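Putative uncharacterized protein SMU.1704 (Streptococcus mutans, PDB 3L7W) probably acts as a PadR-family transcriptional regulator, a dimeric winged helix-turn-helix protein expected to bind DNA and control gene expression. Local coordinates at residues A[12-17]-A[48-53]. Numbering follows the deposited sequence.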
ATOM      1  N   TYR A  12      -4.475   8.720   5.398  1.00 25.14           N
ATOM      2  CA  TYR A  12      -5.384   8.830   4.271  1.00 30.57           C
ATOM      3  C   TYR A  12      -6.753   8.299   4.671  1.00 29.78           C
ATOM      4  O   TYR A  12      -7.756   8.989   4.551  1.00 34.22           O
ATOM      5  CB  TYR A  12      -4.820   8.068   3.069  1.00 30.19           C
ATOM      6  CG  TYR A  12      -5.693   8.068   1.844  1.00 30.16           C
ATOM      7  CD1 TYR A  12      -6.344   9.215   1.431  1.00 32.28           C
ATOM      8  CD2 TYR A  12      -5.845   6.916   1.084  1.00 32.11           C
ATOM      9  CE1 TYR A  12      -7.134   9.213   0.312  1.00 31.07           C
ATOM     10  CE2 TYR A  12      -6.631   6.899  -0.035  1.00 30.09           C
ATOM     11  CZ  TYR A  12      -7.273   8.052  -0.419  1.00 34.23           C
ATOM     12  OH  TYR A  12      -8.052   8.048  -1.539  1.00 36.18           O
ATOM     13  N   LEU A  13      -6.796   7.080   5.186  1.00 27.61           N
ATOM     14  CA  LEU A  13      -8.080   6.479   5.547  1.00 28.09           C
ATOM     15  C   LEU A  13      -8.808   7.313   6.593  1.00 26.94           C
ATOM     16  O   LEU A  13      -9.996   7.558   6.480  1.00 30.45           O
ATOM     17  CB  LEU A  13      -7.887   5.044   6.046  1.00 23.02           C
ATOM     18  CG  LEU A  13      -7.440   4.085   4.921  1.00 27.39           C
ATOM     19  CD1 LEU A  13      -7.012   2.765   5.503  1.00 22.72           C
ATOM     20  CD2 LEU A  13      -8.554   3.874   3.919  1.00 21.23           C
ATOM     21  N   ILE A  14      -8.093   7.730   7.628  1.00 21.07           N
ATOM     22  CA  ILE A  14      -8.718   8.501   8.687  1.00 29.64           C
ATOM     23  C   ILE A  14      -9.334   9.765   8.114  1.00 34.50           C
ATOM     24  O   ILE A  14     -10.516  10.030   8.301  1.00 28.26           O
ATOM     25  CB  ILE A  14      -7.709   8.909   9.757  1.00 24.43           C
ATOM     26  CG1 ILE A  14      -7.292   7.684  10.579  1.00 26.19           C
ATOM     27  CG2 ILE A  14      -8.314   9.969  10.647  1.00 25.48           C
ATOM     28  CD1 ILE A  14      -6.073   7.909  11.420  1.00 28.95           C
ATOM     29  N   LEU A  15      -8.525  10.547   7.411  1.00 25.63           N
ATOM     30  CA  LEU A  15      -9.031  11.778   6.825  1.00 22.63           C
ATOM     31  C   LEU A  15     -10.196  11.486   5.897  1.00 26.42           C
ATOM     32  O   LEU A  15     -11.187  12.211   5.890  1.00 30.16           O
ATOM     33  CB  LEU A  15      -7.922  12.498   6.073  1.00 30.94           C
ATOM     34  CG  LEU A  15      -7.233  13.648   6.808  1.00 36.03           C
ATOM     35  CD1 LEU A  15      -7.274  13.473   8.312  1.00 33.51           C
ATOM     36  CD2 LEU A  15      -5.818  13.854   6.299  1.00 32.52           C
ATOM     37  N   ALA A  16     -10.091  10.409   5.120  1.00 27.87           N
ATOM     38  CA  ALA A  16     -11.141  10.095   4.167  1.00 29.26           C
ATOM     39  C   ALA A  16     -12.412   9.779   4.923  1.00 28.71           C
ATOM     40  O   ALA A  16     -13.492  10.237   4.546  1.00 31.56           O
ATOM     41  CB  ALA A  16     -10.751   8.932   3.259  1.00 28.90           C
ATOM     42  N   ILE A  17     -12.272   9.002   5.993  1.00 27.24           N
ATOM     43  CA  ILE A  17     -13.425   8.577   6.780  1.00 25.26           C
ATOM     44  C   ILE A  17     -14.064   9.793   7.435  1.00 34.82           C
ATOM     45  O   ILE A  17     -15.277   9.985   7.381  1.00 32.83           O
ATOM     46  CB  ILE A  17     -13.016   7.583   7.861  1.00 22.62           C
ATOM     47  CG1 ILE A  17     -12.594   6.251   7.220  1.00 27.28           C
ATOM     48  CG2 ILE A  17     -14.154   7.343   8.819  1.00 29.01           C
ATOM     49  CD1 ILE A  17     -11.967   5.300   8.188  1.00 35.28           C
ATOM     50  N   LYS A  48      -3.993  11.790  16.738  1.00 33.75           N
ATOM     51  CA  LYS A  48      -3.441  12.948  17.448  1.00 37.97           C
ATOM     52  C   LYS A  48      -2.524  13.740  16.523  1.00 38.68           C
ATOM     53  O   LYS A  48      -2.629  14.962  16.409  1.00 45.28           O
ATOM     54  CB  LYS A  48      -2.696  12.511  18.717  1.00 34.46           C
ATOM     55  CG  LYS A  48      -2.171  13.660  19.573  1.00 48.62           C
ATOM     56  CD  LYS A  48      -1.927  13.197  21.011  1.00 61.18           C
ATOM     57  CE  LYS A  48      -1.021  14.150  21.790  1.00 65.49           C
ATOM     58  NZ  LYS A  48       0.429  13.920  21.488  1.00 70.18           N
ATOM     59  N   LYS A  49      -1.638  13.027  15.845  1.00 33.75           N
ATOM     60  CA  LYS A  49      -0.742  13.630  14.872  1.00 35.65           C
ATOM     61  C   LYS A  49      -1.523  14.484  13.869  1.00 38.64           C
ATOM     62  O   LYS A  49      -1.144  15.619  13.574  1.00 43.58           O
ATOM     63  CB  LYS A  49       0.013  12.512  14.156  1.00 43.48           C
ATOM     64  CG  LYS A  49       0.880  12.923  12.988  1.00 38.95           C
ATOM     65  CD  LYS A  49       1.558  11.678  12.430  1.00 37.05           C
ATOM     66  CE  LYS A  49       2.583  12.026  11.372  1.00 40.63           C
ATOM     67  NZ  LYS A  49       1.929  12.571  10.157  1.00 46.12           N
ATOM     68  N   LEU A  50      -2.621  13.935  13.354  1.00 33.72           N
ATOM     69  CA  LEU A  50      -3.394  14.604  12.307  1.00 27.28           C
ATOM     70  C   LEU A  50      -4.042  15.821  12.895  1.00 30.46           C
ATOM     71  O   LEU A  50      -4.231  16.827  12.222  1.00 35.90           O
ATOM     72  CB  LEU A  50      -4.474  13.681  11.735  1.00 22.56           C
ATOM     73  CG  LEU A  50      -3.901  12.570  10.841  1.00 27.38           C
ATOM     74  CD1 LEU A  50      -4.990  11.644  10.360  1.00 19.46           C
ATOM     75  CD2 LEU A  50      -3.160  13.186   9.655  1.00 32.01           C
ATOM     76  N   GLU A  51      -4.420  15.718  14.158  1.00 37.92           N
ATOM     77  CA  GLU A  51      -5.003  16.865  14.808  1.00 42.21           C
ATOM     78  C   GLU A  51      -3.927  17.933  14.959  1.00 41.55           C
ATOM     79  O   GLU A  51      -4.116  19.071  14.550  1.00 42.63           O
ATOM     80  CB  GLU A  51      -5.595  16.500  16.159  1.00 46.32           C
ATOM     81  CG  GLU A  51      -6.073  17.728  16.909  0.80 58.85           C
ATOM     82  CD  GLU A  51      -6.648  17.404  18.265  1.00 67.47           C
ATOM     83  OE1 GLU A  51      -6.526  16.231  18.708  1.00 63.52           O
ATOM     84  OE2 GLU A  51      -7.221  18.335  18.880  1.00 65.30           O
ATOM     85  N   LYS A  52      -2.788  17.553  15.523  1.00 39.41           N
ATOM     86  CA  LYS A  52      -1.715  18.506  15.767  1.00 42.07           C
ATOM     87  C   LYS A  52      -1.359  19.234  14.484  1.00 44.58           C
ATOM     88  O   LYS A  52      -1.121  20.447  14.482  1.00 48.28           O
ATOM     89  CB  LYS A  52      -0.473  17.795  16.313  1.00 47.26           C
ATOM     90  CG  LYS A  52       0.647  18.755  16.701  1.00 51.44           C
ATOM     91  CD  LYS A  52       2.004  18.088  16.639  1.00 61.78           C
ATOM     92  CE  LYS A  52       2.992  18.738  17.598  1.00 67.30           C
ATOM     93  NZ  LYS A  52       2.758  18.310  19.011  1.00 69.78           N
ATOM     94  N   ALA A  53      -1.334  18.476  13.392  1.00 37.66           N
ATOM     95  CA  ALA A  53      -0.938  18.989  12.093  1.00 35.90           C
ATOM     96  C   ALA A  53      -2.030  19.861  11.521  1.00 38.46           C
ATOM     97  O   ALA A  53      -1.847  20.494  10.483  1.00 51.40           O
ATOM     98  CB  ALA A  53      -0.623  17.828  11.134  1.00 40.25           C
TER
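Leu50 meets Ile14 and Leu15 through a single methyl, CD1, where helices 7-20 and 40-52 pack inside the winged helix-turn-helix fold. By topology helix 40-52 is probably the DNA-recognition helix, since it follows helix 25-32 and precedes the hairpin of strands 56-63 and 66-73. The CA atoms of Leu15 and Leu50 are 8.4 Å apart, the two segments bury 133 Å² between them, and the contacts are between side chains alone. Leu50 points across with CG anti to its carbonyl carbon (chi1 -73°), and CD1 then continues the chain, extended from CA, to reach Ile14 and Leu15. Ile14 also points across: its CG2 (3.7 Å) and CB (3.9 Å) lie against Leu50 CD1, with the end methyl CD1 of Ile14 at 4.0 Å. Leu15 leaves its helix more laterally. Its chi1 of -99° and chi2 of 28° depart from the staggered values, and these torsions bring its CD1 end nearer to Leu50. Both pairs meet at a slant. Leu56, on strand 56-63, touches all three residues, while Leu84 of helix 75-100 covers Leu15 and Ile28 of helix 25-32 covers Ile14. The closest approach between the segments is methyl to methyl, 3.6 Å from Leu15 CD1 to Leu50 CD1.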